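Local coordinates for protein aerobactin synthase IucA (Klebsiella pneumoniae subsp. pneumoniae, PDB 5JM8) that probably catalyses an ATP-dependent condensation in the assembly of the siderophore aerobactin, as an NIS synthetase that binds ATP and magnesium, at residues Asn544-Cys547 / Tyr548-Asp551; His108-Val111 / Met112-His115; Ile89-Lys92 / Leu93-Gln96. All coordinates share one frame; numbering follows the deposited sequence.

Interaction 1: Asn544-Cys547 / Tyr548-Asp551; sequences NFFC and YLND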
ATOM      1  N   ASN A 544      19.141  -0.506  40.321  1.00 34.35           N
ATOM      2  CA  ASN A 544      20.061  -0.193  39.232  1.00 29.63           C
ATOM      3  C   ASN A 544      21.071   0.894  39.593  1.00 30.06           C
ATOM      4  O   ASN A 544      22.171   0.934  39.042  1.00 32.46           O
ATOM      5  CB  ASN A 544      19.279   0.246  37.992  1.00 24.48           C
ATOM      6  CG  ASN A 544      18.471  -0.877  37.380  1.00 23.51           C
ATOM      7  OD1 ASN A 544      19.027  -1.833  36.839  1.00 26.93           O
ATOM      8  ND2 ASN A 544      17.151  -0.761  37.450  1.00 20.13           N
ATOM      9  N   PHE A 545      20.696   1.775  40.515  1.00 27.68           N
ATOM     10  CA  PHE A 545      21.509   2.946  40.834  1.00 25.42           C
ATOM     11  C   PHE A 545      22.800   2.557  41.561  1.00 26.73           C
ATOM     12  O   PHE A 545      23.883   3.000  41.178  1.00 24.29           O
ATOM     13  CB  PHE A 545      20.696   3.937  41.676  1.00 23.90           C
ATOM     14  CG  PHE A 545      21.450   5.187  42.052  1.00 23.79           C
ATOM     15  CD1 PHE A 545      22.345   5.170  43.107  1.00 24.61           C
ATOM     16  CD2 PHE A 545      21.247   6.378  41.373  1.00 23.26           C
ATOM     17  CE1 PHE A 545      23.038   6.308  43.469  1.00 26.31           C
ATOM     18  CE2 PHE A 545      21.935   7.522  41.734  1.00 23.36           C
ATOM     19  CZ  PHE A 545      22.834   7.485  42.778  1.00 24.29           C
ATOM     20  N   PHE A 546      22.693   1.731  42.598  1.00 24.42           N
ATOM     21  CA  PHE A 546      23.870   1.328  43.366  1.00 30.11           C
ATOM     22  C   PHE A 546      24.554   0.134  42.711  1.00 30.71           C
ATOM     23  O   PHE A 546      25.711  -0.168  43.003  1.00 34.15           O
ATOM     24  CB  PHE A 546      23.488   1.012  44.814  1.00 26.17           C
ATOM     25  CG  PHE A 546      23.034   2.216  45.586  1.00 26.30           C
ATOM     26  CD1 PHE A 546      23.945   3.172  46.004  1.00 26.85           C
ATOM     27  CD2 PHE A 546      21.695   2.400  45.882  1.00 25.92           C
ATOM     28  CE1 PHE A 546      23.530   4.286  46.708  1.00 28.30           C
ATOM     29  CE2 PHE A 546      21.273   3.509  46.584  1.00 37.90           C
ATOM     30  CZ  PHE A 546      22.194   4.454  46.998  1.00 32.51           C
ATOM     31  N   CYS A 547      23.838  -0.536  41.815  1.00 29.15           N
ATOM     32  CA  CYS A 547      24.424  -1.604  41.015  1.00 31.99           C
ATOM     33  C   CYS A 547      25.349  -1.013  39.958  1.00 32.92           C
ATOM     34  O   CYS A 547      26.396  -1.577  39.641  1.00 37.09           O
ATOM     35  CB  CYS A 547      23.335  -2.447  40.350  1.00 35.72           C
ATOM     36  SG  CYS A 547      23.959  -3.807  39.336  1.00 37.80           S
ATOM     37  N   TYR A 548      24.949   0.133  39.418  1.00 30.66           N
ATOM     38  CA  TYR A 548      25.699   0.803  38.362  1.00 28.39           C
ATOM     39  C   TYR A 548      26.912   1.529  38.935  1.00 31.83           C
ATOM     40  O   TYR A 548      27.942   1.678  38.273  1.00 34.46           O
ATOM     41  CB  TYR A 548      24.788   1.787  37.627  1.00 24.06           C
ATOM     42  CG  TYR A 548      25.341   2.297  36.322  1.00 22.89           C
ATOM     43  CD1 TYR A 548      25.454   1.459  35.230  1.00 23.67           C
ATOM     44  CD2 TYR A 548      25.734   3.620  36.177  1.00 22.89           C
ATOM     45  CE1 TYR A 548      25.950   1.910  34.034  1.00 23.36           C
ATOM     46  CE2 TYR A 548      26.232   4.084  34.979  1.00 22.56           C
ATOM     47  CZ  TYR A 548      26.335   3.222  33.909  1.00 22.23           C
ATOM     48  OH  TYR A 548      26.825   3.671  32.711  1.00 21.95           O
ATOM     49  N   LEU A 549      26.773   1.975  40.177  1.00 29.06           N
ATOM     50  CA  LEU A 549      27.847   2.638  40.903  1.00 30.98           C
ATOM     51  C   LEU A 549      28.957   1.646  41.255  1.00 38.28           C
ATOM     52  O   LEU A 549      30.121   2.025  41.392  1.00 40.17           O
ATOM     53  CB  LEU A 549      27.274   3.291  42.162  1.00 27.88           C
ATOM     54  CG  LEU A 549      28.191   4.016  43.145  1.00 30.28           C
ATOM     55  CD1 LEU A 549      28.943   5.161  42.485  1.00 30.97           C
ATOM     56  CD2 LEU A 549      27.342   4.523  44.297  1.00 30.65           C
ATOM     57  N   ASN A 550      28.578   0.375  41.395  1.00 42.10           N
ATOM     58  CA  ASN A 550      29.526  -0.716  41.628  1.00 44.24           C
ATOM     59  C   ASN A 550      29.588  -1.697  40.459  1.00 45.98           C
ATOM     60  O   ASN A 550      28.858  -2.689  40.441  1.00 49.19           O
ATOM     61  CB  ASN A 550      29.151  -1.485  42.897  1.00 44.28           C
ATOM     62  CG  ASN A 550      29.283  -0.648  44.151  1.00 46.62           C
ATOM     63  OD1 ASN A 550      30.109   0.264  44.223  1.00 51.70           O
ATOM     64  ND2 ASN A 550      28.473  -0.962  45.157  1.00 43.70           N
ATOM     65  N   ASP A 551      30.464  -1.434  39.494  1.00 45.81           N
ATOM     66  CA  ASP A 551      30.610  -2.316  38.336  1.00 46.00           C
ATOM     67  C   ASP A 551      31.030  -3.722  38.757  1.00 46.65           C
ATOM     68  O   ASP A 551      30.363  -4.705  38.431  1.00 45.91           O
ATOM     69  CB  ASP A 551      31.630  -1.746  37.348  1.00 46.37           C
ATOM     70  CG  ASP A 551      31.122  -0.510  36.631  1.00 46.30           C
ATOM     71  OD1 ASP A 551      29.907  -0.224  36.713  1.00 50.52           O
ATOM     72  OD2 ASP A 551      31.939   0.171  35.974  1.00 41.68           O
TER
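Tyr548 and Leu549 turn their backbone N-H groups back onto Asn544 and Phe545, and these two hydrogen bonds are the main backbone bonds of the short helix 545-549. Tyr548 N lies 2.9 Å from Asn544 O, and Leu549 N lies 3.2 Å from Phe545 O. Asn550 N reaches Phe546 O at 3.3 Å in a weak bond. The carboxylate of Glu26, in helix 14-26, takes the N-H of Phe545, with weak bonds from Asn544 N and Phe546 N.

The apolar contact is made by Phe546 and Leu549, which run side by side in the same direction; CD1 of Phe546 meets the CD2 methyl of Leu549 at 4.0 Å. With CG anti to the carbonyl carbon (chi1 -67°), the Phe546 ring is set alongside Leu549, and Phe545 CD1 stands 3.7 Å above the plane of the Phe546 ring, over its centre. The ring of Phe545 in turn meets Phe19 and Phe107 edge-to-face, while Tyr548 makes an edge-to-face pair with His152.

Farther along, Asp551 forms a salt bridge with Arg110 of helix 101-124. The whole is a short alpha-helical turn with an aromatic side, on the periphery of the nucleotide site: the side chain of Asn544 lies about 7 Å from the bound ATP.

Interaction 2: His108-Val111 / Met112-His115; sequences HQRV and MESH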
ATOM      1  N   HIS A 108      29.718   9.316  37.764  1.00 24.83           N
ATOM      2  CA  HIS A 108      29.186  10.651  37.517  1.00 24.54           C
ATOM      3  C   HIS A 108      29.366  11.088  36.067  1.00 27.55           C
ATOM      4  O   HIS A 108      28.472  11.708  35.495  1.00 31.22           O
ATOM      5  CB  HIS A 108      29.848  11.676  38.440  1.00 25.40           C
ATOM      6  CG  HIS A 108      29.274  13.054  38.316  1.00 25.24           C
ATOM      7  ND1 HIS A 108      29.782  13.996  37.447  1.00 25.22           N
ATOM      8  CD2 HIS A 108      28.231  13.646  38.944  1.00 25.88           C
ATOM      9  CE1 HIS A 108      29.078  15.110  37.549  1.00 29.59           C
ATOM     10  NE2 HIS A 108      28.132  14.923  38.452  1.00 27.76           N
ATOM     11  N   GLN A 109      30.519  10.779  35.477  1.00 26.93           N
ATOM     12  CA  GLN A 109      30.767  11.166  34.091  1.00 26.02           C
ATOM     13  C   GLN A 109      29.797  10.430  33.168  1.00 22.99           C
ATOM     14  O   GLN A 109      29.277  11.011  32.218  1.00 22.94           O
ATOM     15  CB  GLN A 109      32.225  10.894  33.681  1.00 29.05           C
ATOM     16  CG  GLN A 109      32.634   9.427  33.658  1.00 32.39           C
ATOM     17  CD  GLN A 109      34.055   9.214  33.161  1.00 37.18           C
ATOM     18  OE1 GLN A 109      34.803  10.169  32.948  1.00 39.52           O
ATOM     19  NE2 GLN A 109      34.432   7.953  32.970  1.00 37.92           N
ATOM     20  N   ARG A 110      29.540   9.160  33.470  1.00 22.89           N
ATOM     21  CA  ARG A 110      28.607   8.359  32.683  1.00 22.10           C
ATOM     22  C   ARG A 110      27.184   8.907  32.776  1.00 21.49           C
ATOM     23  O   ARG A 110      26.446   8.906  31.793  1.00 20.79           O
ATOM     24  CB  ARG A 110      28.639   6.896  33.138  1.00 22.26           C
ATOM     25  CG  ARG A 110      29.876   6.139  32.673  1.00 25.73           C
ATOM     26  CD  ARG A 110      29.922   4.718  33.219  1.00 27.92           C
ATOM     27  NE  ARG A 110      31.053   3.959  32.688  1.00 29.64           N
ATOM     28  CZ  ARG A 110      31.335   2.702  33.022  1.00 31.88           C
ATOM     29  NH1 ARG A 110      30.575   2.055  33.896  1.00 31.66           N
ATOM     30  NH2 ARG A 110      32.382   2.092  32.487  1.00 33.30           N
ATOM     31  N   VAL A 111      26.805   9.374  33.961  1.00 26.14           N
ATOM     32  CA  VAL A 111      25.482   9.954  34.173  1.00 24.52           C
ATOM     33  C   VAL A 111      25.319  11.257  33.389  1.00 23.09           C
ATOM     34  O   VAL A 111      24.217  11.587  32.950  1.00 21.86           O
ATOM     35  CB  VAL A 111      25.223  10.212  35.675  1.00 26.79           C
ATOM     36  CG1 VAL A 111      24.011  11.109  35.878  1.00 25.02           C
ATOM     37  CG2 VAL A 111      25.026   8.898  36.408  1.00 22.02           C
ATOM     38  N   MET A 112      26.411  12.001  33.233  1.00 21.61           N
ATOM     39  CA  MET A 112      26.396  13.229  32.440  1.00 22.57           C
ATOM     40  C   MET A 112      26.388  12.921  30.953  1.00 24.13           C
ATOM     41  O   MET A 112      25.738  13.615  30.171  1.00 25.40           O
ATOM     42  CB  MET A 112      27.605  14.108  32.762  1.00 26.85           C
ATOM     43  CG  MET A 112      27.534  14.824  34.098  1.00 30.42           C
ATOM     44  SD  MET A 112      25.964  15.678  34.387  1.00 27.94           S
ATOM     45  CE  MET A 112      25.355  14.727  35.763  1.00 31.51           C
ATOM     46  N   GLU A 113      27.135  11.892  30.566  1.00 26.08           N
ATOM     47  CA  GLU A 113      27.171  11.458  29.179  1.00 22.92           C
ATOM     48  C   GLU A 113      25.763  11.091  28.733  1.00 23.07           C
ATOM     49  O   GLU A 113      25.287  11.564  27.704  1.00 24.46           O
ATOM     50  CB  GLU A 113      28.127  10.271  29.003  1.00 21.52           C
ATOM     51  CG  GLU A 113      29.611  10.653  29.009  1.00 22.52           C
ATOM     52  CD  GLU A 113      30.541   9.449  29.019  1.00 27.07           C
ATOM     53  OE1 GLU A 113      30.070   8.323  29.291  1.00 33.23           O
ATOM     54  OE2 GLU A 113      31.749   9.633  28.754  1.00 25.67           O
ATOM     55  N   SER A 114      25.092  10.268  29.532  1.00 23.88           N
ATOM     56  CA  SER A 114      23.721   9.870  29.241  1.00 20.48           C
ATOM     57  C   SER A 114      22.806  11.089  29.166  1.00 22.64           C
ATOM     58  O   SER A 114      22.009  11.219  28.239  1.00 24.01           O
ATOM     59  CB  SER A 114      23.210   8.891  30.300  1.00 19.58           C
ATOM     60  OG  SER A 114      21.851   8.555  30.076  1.00 21.24           O
ATOM     61  N   HIS A 115      22.932  11.982  30.143  1.00 19.09           N
ATOM     62  CA  HIS A 115      22.093  13.173  30.206  1.00 19.00           C
ATOM     63  C   HIS A 115      22.276  14.040  28.964  1.00 21.94           C
ATOM     64  O   HIS A 115      21.314  14.608  28.447  1.00 18.48           O
ATOM     65  CB  HIS A 115      22.409  13.983  31.468  1.00 19.69           C
ATOM     66  CG  HIS A 115      21.612  15.245  31.593  1.00 24.57           C
ATOM     67  ND1 HIS A 115      22.008  16.436  31.023  1.00 22.33           N
ATOM     68  CD2 HIS A 115      20.441  15.502  32.224  1.00 19.61           C
ATOM     69  CE1 HIS A 115      21.116  17.371  31.296  1.00 25.82           C
ATOM     70  NE2 HIS A 115      20.156  16.831  32.024  1.00 19.80           N
TER
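Glu113 N donates to Gln109 O at 2.8 Å, the shortest of four i to i+4 hydrogen bonds that make this two regular alpha-helical turns in the middle of helix 101-124. Its N-H...O angle is 155°; the bond from Ser114 N to Arg110 O is longer, 3.0 Å, but straighter at 170°. The side chain of Glu113 folds back over the backbone, with CG 3.2 Å from Gln109 O. Its carboxylate passes Arg110 without a salt bridge: Glu113 OE1 is 5.6 Å from Arg110 NE, and the guanidinium instead pairs through NH1 with Asp551, the extended chain carrying it away from the helix.

On another side of the helix His108, Val111 and Met112 meet. Met112 CG lies beside the imidazole of His108, and the bends at chi2 and chi3 bring the CE methyl back to the same ring; SD stays 5.0 Å from the ring centroid, oblique to it. Ser86 holds His108 NE2, Asp13 holds His115 NE2, and Lys156 N donates to Ser114 OG, so these polar side chains, like Arg110, tie the helix to other parts of the chain. The terminal methyl CE of Met112 finishes 3.9 Å from both Val111 CG1 and His108 NE2.

Interaction 3: Ile89-Lys92 / Leu93-Gln96; sequences IVDK and LQHQ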
ATOM      1  N   ILE A  89      25.361  14.760  45.152  1.00 31.46           N
ATOM      2  CA  ILE A  89      24.792  13.506  45.633  1.00 31.49           C
ATOM      3  C   ILE A  89      25.819  12.381  45.571  1.00 31.95           C
ATOM      4  O   ILE A  89      25.852  11.525  46.447  1.00 32.18           O
ATOM      5  CB  ILE A  89      23.537  13.105  44.826  1.00 30.65           C
ATOM      6  CG1 ILE A  89      22.401  14.089  45.105  1.00 27.52           C
ATOM      7  CG2 ILE A  89      23.082  11.694  45.196  1.00 33.74           C
ATOM      8  CD1 ILE A  89      21.229  13.968  44.157  1.00 25.17           C
ATOM      9  N   VAL A  90      26.647  12.370  44.532  1.00 30.00           N
ATOM     10  CA  VAL A  90      27.698  11.363  44.427  1.00 28.76           C
ATOM     11  C   VAL A  90      28.736  11.565  45.533  1.00 31.77           C
ATOM     12  O   VAL A  90      29.300  10.600  46.049  1.00 31.98           O
ATOM     13  CB  VAL A  90      28.386  11.399  43.045  1.00 27.08           C
ATOM     14  CG1 VAL A  90      29.618  10.493  43.022  1.00 28.20           C
ATOM     15  CG2 VAL A  90      27.407  10.983  41.956  1.00 25.98           C
ATOM     16  N   ASP A  91      28.984  12.819  45.900  1.00 29.66           N
ATOM     17  CA  ASP A  91      29.904  13.119  46.994  1.00 34.08           C
ATOM     18  C   ASP A  91      29.342  12.620  48.323  1.00 36.71           C
ATOM     19  O   ASP A  91      30.073  12.068  49.147  1.00 43.03           O
ATOM     20  CB  ASP A  91      30.181  14.621  47.076  1.00 37.27           C
ATOM     21  CG  ASP A  91      31.010  14.994  48.294  1.00 42.53           C
ATOM     22  OD1 ASP A  91      32.240  14.779  48.264  1.00 44.85           O
ATOM     23  OD2 ASP A  91      30.431  15.502  49.279  1.00 45.39           O
ATOM     24  N   LYS A  92      28.043  12.827  48.527  1.00 33.77           N
ATOM     25  CA  LYS A  92      27.354  12.329  49.712  1.00 30.91           C
ATOM     26  C   LYS A  92      27.533  10.819  49.839  1.00 35.91           C
ATOM     27  O   LYS A  92      27.768  10.301  50.928  1.00 31.77           O
ATOM     28  CB  LYS A  92      25.865  12.685  49.651  1.00 31.34           C
ATOM     29  CG  LYS A  92      25.000  12.039  50.733  1.00 30.85           C
ATOM     30  CD  LYS A  92      23.524  12.386  50.551  1.00 29.90           C
ATOM     31  CE  LYS A  92      22.639  11.627  51.539  1.00 30.18           C
ATOM     32  NZ  LYS A  92      21.192  11.953  51.385  1.00 29.58           N
ATOM     33  N   LEU A  93      27.436  10.124  48.711  1.00 30.06           N
ATOM     34  CA  LEU A  93      27.505   8.670  48.696  1.00 30.02           C
ATOM     35  C   LEU A  93      28.929   8.168  48.911  1.00 30.83           C
ATOM     36  O   LEU A  93      29.134   7.065  49.418  1.00 31.28           O
ATOM     37  CB  LEU A  93      26.953   8.132  47.373  1.00 28.87           C
ATOM     38  CG  LEU A  93      25.469   8.414  47.115  1.00 28.05           C
ATOM     39  CD1 LEU A  93      25.078   8.013  45.700  1.00 26.97           C
ATOM     40  CD2 LEU A  93      24.591   7.704  48.131  1.00 28.33           C
ATOM     41  N   GLN A  94      29.910   8.979  48.524  1.00 31.06           N
ATOM     42  CA  GLN A  94      31.309   8.606  48.689  1.00 31.88           C
ATOM     43  C   GLN A  94      31.673   8.525  50.171  1.00 33.09           C
ATOM     44  O   GLN A  94      32.468   7.678  50.580  1.00 33.82           O
ATOM     45  CB  GLN A  94      32.224   9.603  47.976  1.00 31.91           C
ATOM     46  CG  GLN A  94      33.679   9.158  47.927  1.00 32.65           C
ATOM     47  CD  GLN A  94      34.587  10.165  47.249  1.00 32.75           C
ATOM     48  OE1 GLN A  94      34.135  11.193  46.746  1.00 32.23           O
ATOM     49  NE2 GLN A  94      35.882   9.871  47.237  1.00 33.47           N
ATOM     50  N   HIS A  95      31.081   9.409  50.967  1.00 33.37           N
ATOM     51  CA  HIS A  95      31.279   9.395  52.413  1.00 34.53           C
ATOM     52  C   HIS A  95      30.467   8.295  53.080  1.00 34.60           C
ATOM     53  O   HIS A  95      30.967   7.566  53.936  1.00 35.53           O
ATOM     54  CB  HIS A  95      30.884  10.738  53.023  1.00 34.85           C
ATOM     55  CG  HIS A  95      31.710  11.887  52.544  1.00 34.99           C
ATOM     56  ND1 HIS A  95      31.343  12.670  51.470  1.00 34.09           N
ATOM     57  CD2 HIS A  95      32.881  12.393  52.996  1.00 35.99           C
ATOM     58  CE1 HIS A  95      32.255  13.606  51.281  1.00 34.53           C
ATOM     59  NE2 HIS A  95      33.200  13.459  52.191  1.00 35.67           N
ATOM     60  N   GLN A  96      29.205   8.193  52.683  1.00 33.67           N
ATOM     61  CA  GLN A  96      28.261   7.291  53.327  1.00 33.71           C
ATOM     62  C   GLN A  96      28.687   5.835  53.186  1.00 33.87           C
ATOM     63  O   GLN A  96      28.552   5.051  54.123  1.00 34.58           O
ATOM     64  CB  GLN A  96      26.863   7.494  52.737  1.00 32.61           C
ATOM     65  CG  GLN A  96      25.742   6.862  53.543  1.00 32.73           C
ATOM     66  CD  GLN A  96      24.371   7.219  53.003  1.00 33.89           C
ATOM     67  OE1 GLN A  96      24.242   8.044  52.098  1.00 30.99           O
ATOM     68  NE2 GLN A  96      23.337   6.596  53.559  1.00 36.82           N
TER
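Ile89 to Gln96 form the last two turns of helix 82-96, and Leu93 N to Ile89 O, Gln94 N to Val90 O and Gln96 N to Lys92 O are regular i to i+4 hydrogen bonds, the last of them 3.1 Å long. At Asp91 O the pattern is more crowded: the i to i+4 bond from His95 N is weak, at 3.4 Å, and the same oxygen also takes a weak bond from Gln94 N and a much shorter one, 2.7 Å, from His95 ND1. Three N-H groups therefore converge on one carbonyl oxygen near the end of the helix.

The imidazole gets there because His95 CG lies anti to its own carbonyl carbon (chi1 -63°), which folds the ring back along the helix. ND1 stands above the Asp91 carbonyl plane. The neighbouring corner of the ring, His95 CE1, points at the Asp91 carboxylate and comes almost equally close to both oxygens, 3.2 Å from OD1 and 3.3 Å from OD2. Asp91 CG lies in the plane of the imidazole at its edge, and the carboxylate and ring planes are turned 76° apart. The nearby carboxylate would probably favour a protonated ring.

Lys92 and Gln96 run alongside each other, with Lys92 CE 4.0 Å from Gln96 OE1; the extended lysine goes on to a salt bridge with Asp29. On the buried side Ile89 CG2 meets Leu93 CD1 at 4.2 Å. Ile89 packs on helix 14-26, Leu93 on Phe545 and Phe546 of helix 545-549, and Val90 and Gln94 on helix 101-124, while Lys92 NZ also bonds to Pro43 O at the end of strand 39-43.

Overall arrangement
All three are local contacts along helices, interaction 1 running on into the flanking chain, and the three helices pack against one another. Interaction 3 and interaction 1 join through apolar groups: Leu93 CD1 lies 3.5 Å from Phe545 CE1. Interaction 2 meets interaction 1 with charge as well, through the Arg110-Asp551 salt bridge, whereas it touches interaction 3 lightly, at His108 and Val90. Each is partly buried, but interaction 1 is richest in aromatic side chains and lies closest to the ATP. Interaction 2 mixes regular helix bonds with polar ties to other parts of the chain. Interaction 3, farthest from the chain centre, has a histidine ring turned back onto an aspartate, near the surface, where both residues touch crystal neighbours.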